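PDB 1W0N: endo-1,4-beta-xylanase D from Paenibacillus polymyxa, which probably hydrolyses beta-1,4 linkages in xylan and is represented here by its calcium-dependent, carbohydrate-binding family 36 module. Local coordinates for residues Ser60-Ser65 against Tyr123-Glu128; Thr70-Leu75 against Ser84-Gly89. One frame throughout, in Å; residues are numbered along the deposited sequence.

Contact 1 of 2, residues Ser60-Ser65 against Tyr123-Glu128. With CA (calcium ion), chain B.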
ATOM      1  N   SER A  60       6.384   3.766  -4.974  1.00  5.85           N
ATOM      2  CA  SER A  60       6.956   3.644  -3.647  1.00  5.74           C
ATOM      3  C   SER A  60       5.863   3.811  -2.601  1.00  5.37           C
ATOM      4  O   SER A  60       4.914   4.568  -2.786  1.00  5.97           O
ATOM      5  CB  SER A  60       8.065   4.657  -3.419  1.00  7.41           C
ATOM      6  OG  SER A  60       9.240   4.359  -4.154  1.00  9.30           O
ATOM      7  N   VAL A  61       6.021   3.079  -1.499  1.00  4.78           N
ATOM      8  CA  VAL A  61       5.134   3.201  -0.351  1.00  4.54           C
ATOM      9  C   VAL A  61       6.020   3.324   0.880  1.00  4.40           C
ATOM     10  O   VAL A  61       6.951   2.535   1.066  1.00  4.68           O
ATOM     11  CB  VAL A  61       4.176   1.997  -0.221  1.00  5.14           C
ATOM     12  CG1 VAL A  61       3.418   2.013   1.115  1.00  5.40           C
ATOM     13  CG2 VAL A  61       3.177   2.012  -1.372  1.00  6.45           C
ATOM     14  N   ARG A  62       5.721   4.326   1.729  1.00  4.35           N
ATOM     15  CA  ARG A  62       6.340   4.401   3.039  1.00  4.48           C
ATOM     16  C   ARG A  62       5.449   3.641   4.020  1.00  4.20           C
ATOM     17  O   ARG A  62       4.241   3.879   4.073  1.00  4.72           O
ATOM     18  CB  ARG A  62       6.529   5.850   3.490  1.00  4.94           C
ATOM     19  CG  ARG A  62       7.224   5.954   4.833  1.00  5.12           C
ATOM     20  CD  ARG A  62       7.672   7.364   5.144  1.00  5.84           C
ATOM     21  NE  ARG A  62       8.500   7.436   6.341  1.00  6.33           N
ATOM     22  CZ  ARG A  62       8.173   8.002   7.505  1.00  5.88           C
ATOM     23  NH1 ARG A  62       6.957   8.484   7.735  1.00  6.62           N
ATOM     24  NH2 ARG A  62       9.097   8.080   8.475  1.00  6.72           N
ATOM     25  N   GLY A  63       6.054   2.706   4.748  1.00  4.17           N
ATOM     26  CA  GLY A  63       5.303   1.850   5.637  1.00  4.06           C
ATOM     27  C   GLY A  63       6.178   1.304   6.749  1.00  3.84           C
ATOM     28  O   GLY A  63       7.376   1.569   6.813  1.00  4.47           O
ATOM     29  N   ALA A  64       5.543   0.519   7.625  1.00  3.87           N
ATOM     30  CA  ALA A  64       6.243  -0.112   8.737  1.00  3.92           C
ATOM     31  C   ALA A  64       5.480  -1.349   9.149  1.00  3.76           C
ATOM     32  O   ALA A  64       4.308  -1.523   8.805  1.00  4.57           O
ATOM     33  CB  ALA A  64       6.372   0.855   9.924  1.00  4.64           C
ATOM     34  N   SER A  65       6.151  -2.217   9.912  1.00  4.36           N
ATOM     35  CA  SER A  65       5.514  -3.361  10.528  1.00  4.23           C
ATOM     36  C   SER A  65       5.092  -3.035  11.961  1.00  4.39           C
ATOM     37  O   SER A  65       5.723  -2.216  12.639  1.00  5.12           O
ATOM     38  CB  SER A  65       6.522  -4.511  10.555  1.00  4.69           C
ATOM     39  OG  SER A  65       5.939  -5.654  11.162  1.00  5.01           O
ATOM     40  N   TYR A 123       1.528  -0.843   8.650  1.00  4.27           N
ATOM     41  CA  TYR A 123       1.190   0.559   8.735  1.00  4.27           C
ATOM     42  C   TYR A 123       1.594   1.190   7.411  1.00  4.22           C
ATOM     43  O   TYR A 123       2.740   1.009   6.965  1.00  4.75           O
ATOM     44  CB  TYR A 123       1.953   1.188   9.889  1.00  4.68           C
ATOM     45  CG  TYR A 123       1.754   0.512  11.231  1.00  4.81           C
ATOM     46  CD1 TYR A 123       0.497   0.146  11.684  1.00  5.97           C
ATOM     47  CD2 TYR A 123       2.833   0.295  12.075  1.00  4.84           C
ATOM     48  CE1 TYR A 123       0.316  -0.436  12.936  1.00  6.31           C
ATOM     49  CE2 TYR A 123       2.667  -0.258  13.334  1.00  5.18           C
ATOM     50  CZ  TYR A 123       1.404  -0.621  13.762  1.00  5.40           C
ATOM     51  OH  TYR A 123       1.221  -1.161  15.011  1.00  6.59           O
ATOM     52  N   VAL A 124       0.674   1.973   6.835  0.50  4.28           N
ATOM     53  CA  VAL A 124       0.886   2.542   5.502  0.50  4.43           C
ATOM     54  C   VAL A 124       0.777   4.045   5.635  0.50  4.15           C
ATOM     55  O   VAL A 124      -0.230   4.552   6.172  0.50  4.17           O
ATOM     56  CB  VAL A 124      -0.211   1.999   4.542  0.50  5.00           C
ATOM     57  CG1 VAL A 124       0.013   2.518   3.163  0.50  6.09           C
ATOM     58  CG2 VAL A 124      -0.176   0.466   4.483  0.50  6.06           C
ATOM     59  N   ASP A 125       1.793   4.752   5.158  1.00  4.52           N
ATOM     60  CA  ASP A 125       1.828   6.216   5.284  1.00  4.50           C
ATOM     61  C   ASP A 125       1.278   6.890   4.018  1.00  4.69           C
ATOM     62  O   ASP A 125       0.351   7.705   4.085  1.00  5.46           O
ATOM     63  CB  ASP A 125       3.274   6.628   5.578  1.00  4.98           C
ATOM     64  CG  ASP A 125       3.469   8.106   5.842  1.00  5.73           C
ATOM     65  OD1 ASP A 125       2.482   8.862   5.772  1.00  6.86           O
ATOM     66  OD2 ASP A 125       4.624   8.517   6.104  1.00  6.83           O
ATOM     67  N   PHE A 126       1.865   6.546   2.875  1.00  4.91           N
ATOM     68  CA  PHE A 126       1.489   7.141   1.596  1.00  4.91           C
ATOM     69  C   PHE A 126       2.012   6.242   0.483  1.00  5.05           C
ATOM     70  O   PHE A 126       2.875   5.380   0.707  1.00  5.32           O
ATOM     71  CB  PHE A 126       2.054   8.566   1.435  1.00  5.61           C
ATOM     72  CG  PHE A 126       3.560   8.650   1.461  1.00  6.26           C
ATOM     73  CD1 PHE A 126       4.338   8.275   0.353  1.00  7.48           C
ATOM     74  CD2 PHE A 126       4.198   9.148   2.594  1.00  6.94           C
ATOM     75  CE1 PHE A 126       5.729   8.380   0.376  1.00  8.62           C
ATOM     76  CE2 PHE A 126       5.594   9.291   2.611  1.00  8.44           C
ATOM     77  CZ  PHE A 126       6.345   8.892   1.501  1.00  8.91           C
ATOM     78  N   ILE A 127       1.496   6.512  -0.723  1.00  5.31           N
ATOM     79  CA  ILE A 127       1.989   5.924  -1.956  1.00  5.19           C
ATOM     80  C   ILE A 127       2.441   7.057  -2.871  1.00  5.46           C
ATOM     81  O   ILE A 127       1.865   8.144  -2.867  1.00  6.52           O
ATOM     82  CB  ILE A 127       0.895   5.045  -2.631  1.00  5.80           C
ATOM     83  CG1 ILE A 127       1.454   4.233  -3.803  1.00  6.27           C
ATOM     84  CG2 ILE A 127      -0.304   5.879  -3.066  1.00  6.72           C
ATOM     85  CD1 ILE A 127       0.589   3.040  -4.169  1.00  7.51           C
ATOM     86  N   GLU A 128       3.479   6.780  -3.669  1.00  5.47           N
ATOM     87  CA  GLU A 128       3.994   7.753  -4.621  1.00  5.98           C
ATOM     88  C   GLU A 128       4.258   7.052  -5.947  1.00  5.88           C
ATOM     89  O   GLU A 128       4.986   6.075  -6.016  1.00  7.54           O
ATOM     90  CB  GLU A 128       5.305   8.368  -4.107  1.00  8.25           C
ATOM     91  CG  GLU A 128       5.706   9.597  -4.827  0.50 12.68           C
ATOM     92  CD  GLU A 128       7.197   9.970  -4.642  0.50 24.87           C
ATOM     93  OE1 GLU A 128       8.008   9.286  -4.015  0.50 27.08           O
ATOM     94  OE2 GLU A 128       7.641  10.979  -5.245  0.50 28.38           O
TER
HETATM   95 CA    CA B1132       0.349   9.673   5.681  1.00  6.09          CA
HETATM   96  O   HOH W   1       1.482  11.568   6.663  1.00  9.66           O

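Contact 2 of 2, residues Thr70-Leu75 against Ser84-Gly89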
ATOM      1  N   THR A  70       8.256  -9.240   9.725  1.00  6.47           N
ATOM      2  CA  THR A  70       7.817  -8.791   8.415  1.00  6.32           C
ATOM      3  C   THR A  70       6.309  -8.635   8.313  1.00  6.10           C
ATOM      4  O   THR A  70       5.546  -9.497   8.742  1.00  7.05           O
ATOM      5  CB  THR A  70       8.263  -9.840   7.385  1.00  7.26           C
ATOM      6  OG1 THR A  70       9.682  -9.996   7.457  1.00  8.29           O
ATOM      7  CG2 THR A  70       7.891  -9.443   5.965  1.00  8.19           C
ATOM      8  N   ALA A  71       5.917  -7.515   7.689  1.00  6.02           N
ATOM      9  CA  ALA A  71       4.565  -7.299   7.192  1.00  6.34           C
ATOM     10  C   ALA A  71       4.685  -7.109   5.674  1.00  6.53           C
ATOM     11  O   ALA A  71       5.593  -6.443   5.206  1.00  8.95           O
ATOM     12  CB  ALA A  71       3.958  -6.058   7.830  1.00  7.32           C
ATOM     13  N   LYS A  72       3.805  -7.744   4.923  1.00  7.22           N
ATOM     14  CA  LYS A  72       3.839  -7.643   3.467  1.00  7.67           C
ATOM     15  C   LYS A  72       2.521  -7.081   2.967  1.00  6.82           C
ATOM     16  O   LYS A  72       1.460  -7.492   3.410  1.00  7.59           O
ATOM     17  CB  LYS A  72       4.135  -8.983   2.802  1.00 10.14           C
ATOM     18  CG  LYS A  72       5.666  -9.299   2.799  1.00 13.89           C
ATOM     19  CD  LYS A  72       5.950 -10.534   2.064  1.00 18.00           C
ATOM     20  CE  LYS A  72       7.364 -10.694   1.799  1.00 18.56           C
ATOM     21  NZ  LYS A  72       7.572 -10.543   0.355  1.00 29.20           N
ATOM     22  N   VAL A  73       2.629  -6.146   2.014  1.00  6.51           N
ATOM     23  CA  VAL A  73       1.488  -5.432   1.472  1.00  6.39           C
ATOM     24  C   VAL A  73       1.449  -5.592  -0.049  1.00  5.95           C
ATOM     25  O   VAL A  73       2.380  -5.153  -0.729  1.00  7.20           O
ATOM     26  CB  VAL A  73       1.568  -3.933   1.841  1.00  6.87           C
ATOM     27  CG1 VAL A  73       0.406  -3.158   1.255  1.00  8.25           C
ATOM     28  CG2 VAL A  73       1.623  -3.748   3.353  1.00  7.52           C
ATOM     29  N   ASP A  74       0.381  -6.198  -0.556  1.00  6.01           N
ATOM     30  CA  ASP A  74       0.162  -6.275  -1.997  1.00  5.92           C
ATOM     31  C   ASP A  74      -0.284  -4.928  -2.554  1.00  5.93           C
ATOM     32  O   ASP A  74      -1.095  -4.223  -1.939  1.00  6.85           O
ATOM     33  CB  ASP A  74      -0.945  -7.271  -2.315  1.00  7.29           C
ATOM     34  CG  ASP A  74      -0.523  -8.731  -2.239  1.00  9.07           C
ATOM     35  OD1 ASP A  74       0.667  -9.013  -2.175  1.00 11.18           O
ATOM     36  OD2 ASP A  74      -1.408  -9.621  -2.268  1.00 11.76           O
ATOM     37  N   LEU A  75       0.233  -4.617  -3.736  1.00  5.82           N
ATOM     38  CA  LEU A  75      -0.244  -3.509  -4.543  1.00  6.09           C
ATOM     39  C   LEU A  75      -1.067  -4.071  -5.688  1.00  5.82           C
ATOM     40  O   LEU A  75      -0.583  -4.896  -6.467  1.00  6.24           O
ATOM     41  CB  LEU A  75       0.928  -2.709  -5.093  1.00  6.74           C
ATOM     42  CG  LEU A  75       0.584  -1.588  -6.060  1.00  7.77           C
ATOM     43  CD1 LEU A  75      -0.305  -0.537  -5.413  1.00  9.44           C
ATOM     44  CD2 LEU A  75       1.854  -0.957  -6.616  1.00  9.30           C
ATOM     45  N   SER A  84       4.484  -6.925  -4.221  1.00  7.76           N
ATOM     46  CA  SER A  84       4.282  -6.756  -2.802  1.00  8.33           C
ATOM     47  C   SER A  84       5.434  -6.001  -2.166  1.00  8.07           C
ATOM     48  O   SER A  84       6.583  -6.316  -2.406  1.00 10.23           O
ATOM     49  CB  SER A  84       4.072  -8.111  -2.060  1.00 11.08           C
ATOM     50  OG  SER A  84       4.506  -8.281  -0.755  0.33 15.68           O
ATOM     51  N   PHE A  85       5.113  -5.086  -1.278  1.00  6.05           N
ATOM     52  CA  PHE A  85       6.082  -4.363  -0.489  1.00  5.85           C
ATOM     53  C   PHE A  85       6.338  -5.110   0.821  1.00  6.00           C
ATOM     54  O   PHE A  85       5.415  -5.581   1.472  1.00  7.38           O
ATOM     55  CB  PHE A  85       5.540  -2.976  -0.127  1.00  6.18           C
ATOM     56  CG  PHE A  85       5.242  -2.110  -1.324  1.00  6.00           C
ATOM     57  CD1 PHE A  85       6.256  -1.459  -2.009  1.00  6.30           C
ATOM     58  CD2 PHE A  85       3.929  -1.892  -1.708  1.00  6.97           C
ATOM     59  CE1 PHE A  85       5.997  -0.635  -3.094  1.00  6.68           C
ATOM     60  CE2 PHE A  85       3.659  -1.065  -2.791  1.00  7.64           C
ATOM     61  CZ  PHE A  85       4.686  -0.446  -3.490  1.00  7.22           C
ATOM     62  N   ASN A  86       7.615  -5.181   1.193  1.00  5.42           N
ATOM     63  CA  ASN A  86       8.054  -5.819   2.426  1.00  5.44           C
ATOM     64  C   ASN A  86       8.462  -4.740   3.420  1.00  4.96           C
ATOM     65  O   ASN A  86       9.437  -4.020   3.177  1.00  5.63           O
ATOM     66  CB  ASN A  86       9.248  -6.713   2.093  1.00  6.55           C
ATOM     67  CG  ASN A  86       9.825  -7.435   3.288  1.00  6.80           C
ATOM     68  OD1 ASN A  86      10.347  -8.586   3.101  1.00  9.17           O
ATOM     69  ND2 ASN A  86       9.836  -6.853   4.405  1.00  7.92           N
ATOM     70  N   PHE A  87       7.687  -4.625   4.509  1.00  5.16           N
ATOM     71  CA  PHE A  87       8.062  -3.753   5.620  1.00  5.14           C
ATOM     72  C   PHE A  87       8.426  -4.646   6.797  1.00  5.25           C
ATOM     73  O   PHE A  87       7.557  -5.235   7.447  1.00  5.97           O
ATOM     74  CB  PHE A  87       6.903  -2.817   6.012  1.00  5.66           C
ATOM     75  CG  PHE A  87       6.480  -1.953   4.859  1.00  5.22           C
ATOM     76  CD1 PHE A  87       7.287  -0.914   4.427  1.00  5.62           C
ATOM     77  CD2 PHE A  87       5.293  -2.204   4.188  1.00  6.11           C
ATOM     78  CE1 PHE A  87       6.932  -0.131   3.327  1.00  6.09           C
ATOM     79  CE2 PHE A  87       4.923  -1.417   3.089  1.00  6.87           C
ATOM     80  CZ  PHE A  87       5.748  -0.402   2.653  1.00  6.64           C
ATOM     81  N   THR A  88       9.731  -4.766   7.043  1.00  5.50           N
ATOM     82  CA  THR A  88      10.232  -5.534   8.175  1.00  5.76           C
ATOM     83  C   THR A  88      10.737  -4.567   9.230  1.00  5.86           C
ATOM     84  O   THR A  88      11.517  -3.659   8.950  1.00  7.69           O
ATOM     85  CB  THR A  88      11.334  -6.498   7.713  1.00  6.40           C
ATOM     86  OG1 THR A  88      10.769  -7.500   6.859  1.00  6.83           O
ATOM     87  CG2 THR A  88      11.945  -7.257   8.887  1.00  7.17           C
ATOM     88  N   GLY A  89      10.258  -4.758  10.450  1.00  5.93           N
ATOM     89  CA  GLY A  89      10.675  -3.933  11.557  1.00  6.42           C
ATOM     90  C   GLY A  89       9.789  -2.726  11.785  1.00  5.63           C
ATOM     91  O   GLY A  89       8.992  -2.317  10.928  1.00  5.54           O
TER
HETATM   92  O   HOH W   2       7.910  -8.358  -0.971  0.50 12.39           O

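Contact 1 of 2, residues Ser60-Ser65 against Tyr123-Glu128
Arg-62 lays its CB over one face of the Phe-126 ring, 3.9 Å from the ring centroid and displaced toward the CZ and CE2 rim, which makes this a CH-pi contact. Beyond CB the arginine runs extended past Asp-125, and NH1 donates to Asp-125 OD2 at 2.8 Å in a salt bridge. OD2 lies near the guanidinium plane, at its edge, although carboxylate and guanidinium planes are 59° apart. With CG anti to the backbone N (chi1 -176°), the Asp-125 carboxylate stands between the arginine and the ion: OD1 binds calcium at 2.3 Å, and the backbone O of Asp-125 binds the same ion at 2.5 Å. Arg-62 is thus a second-shell partner of the metal site, which Glu-16, Glu-18, Asp-35 and a water complete.

The register shows a classic beta bulge: between the pairs Val-61 with Ile-127 and Gly-63 with Val-124, two residues, Asp-125 and Phe-126, face the single Arg-62, and Asp-125 has psi -55°. The bulge probably helps the backbone O and OD1 of Asp-125 turn to the same ion, while its N still donates to Arg-62 O at 2.8 Å. On the other face of this antiparallel pair, Val-61 CG2 packs on Ile-127 CG1 at 3.7 Å. Nearer the end of strand 56-65, paired backbone bonds join Ala-64 and Tyr-123, and Ala-64 CB touches the tyrosine ring at CD2.

Contact 2 of 2, residues Thr70-Leu75 against Ser84-Gly89
Thr-70 and Thr-88 face each other as a non-hydrogen-bonded pair, their OG1 atoms hydrogen-bonded across the strands at 2.8 Å. Asn-86, on the same strand as Thr-88, donates from ND2 to Thr-88 OG1 at 2.7 Å, with the acceptor in the amide plane, so two partners grip this hydroxyl. The amide also packs against Thr-70: its ND2 lies 3.6 Å from Thr-70 CG2, the two side chains crossing at about a right angle. An alanine in place of Asn-86 would probably leave Thr-88 OG1 with one grip fewer and Thr-70 CG2 without its amide neighbour. Farther along this face, Lys-72 bends at its last torsion (chi4 -111°), where NZ donates to a water at 2.6 Å; that water in turn donates to Ser-84 O at 2.8 Å, bridging the strands.

The opposite face is apolar. Val-73 CG2 meets the Phe-87 ring at its edge, 4.0 Å from CE2, and Leu-75 CB lies 3.9 Å from Phe-85 CE2. Backbone bonds at Ala-71 with Phe-87 and Val-73 with Phe-85 set this register in the beta hairpin of strands 70-77 and 80-88. Outward, Leu-111 backs both Val-73 and Phe-85. The alternation of side chains therefore gives the hairpin two chemistries: a polar face where a hydroxyl pair and a water bridge the strands and an amide braces one of the hydroxyls, and an aliphatic and aromatic face turned into the core.

In the fold
The two contacts belong to the two facing antiparallel sheets of a beta-sandwich, consistent with the jelly-roll fold of such binding modules, and their centres lie about 9 Å apart. They meet in the core: Val-61 CG2 of contact 1 lies 3.4 Å from Phe-85 CE2 of contact 2, and Gly-63 N is 3.3 Å from Phe-87 CE1. At one end Ser-65 N probably donates to Gly-89 O (3.0 Å). Contact 1 holds calcium directly, whereas the side chain of Phe-87 is about 12 Å from that ion. A magnesium ion, bound by Tyr-40 and Asp-121, lies about 9 Å from the side chain of Ser-65 and about 8 Å from that of Ala-71.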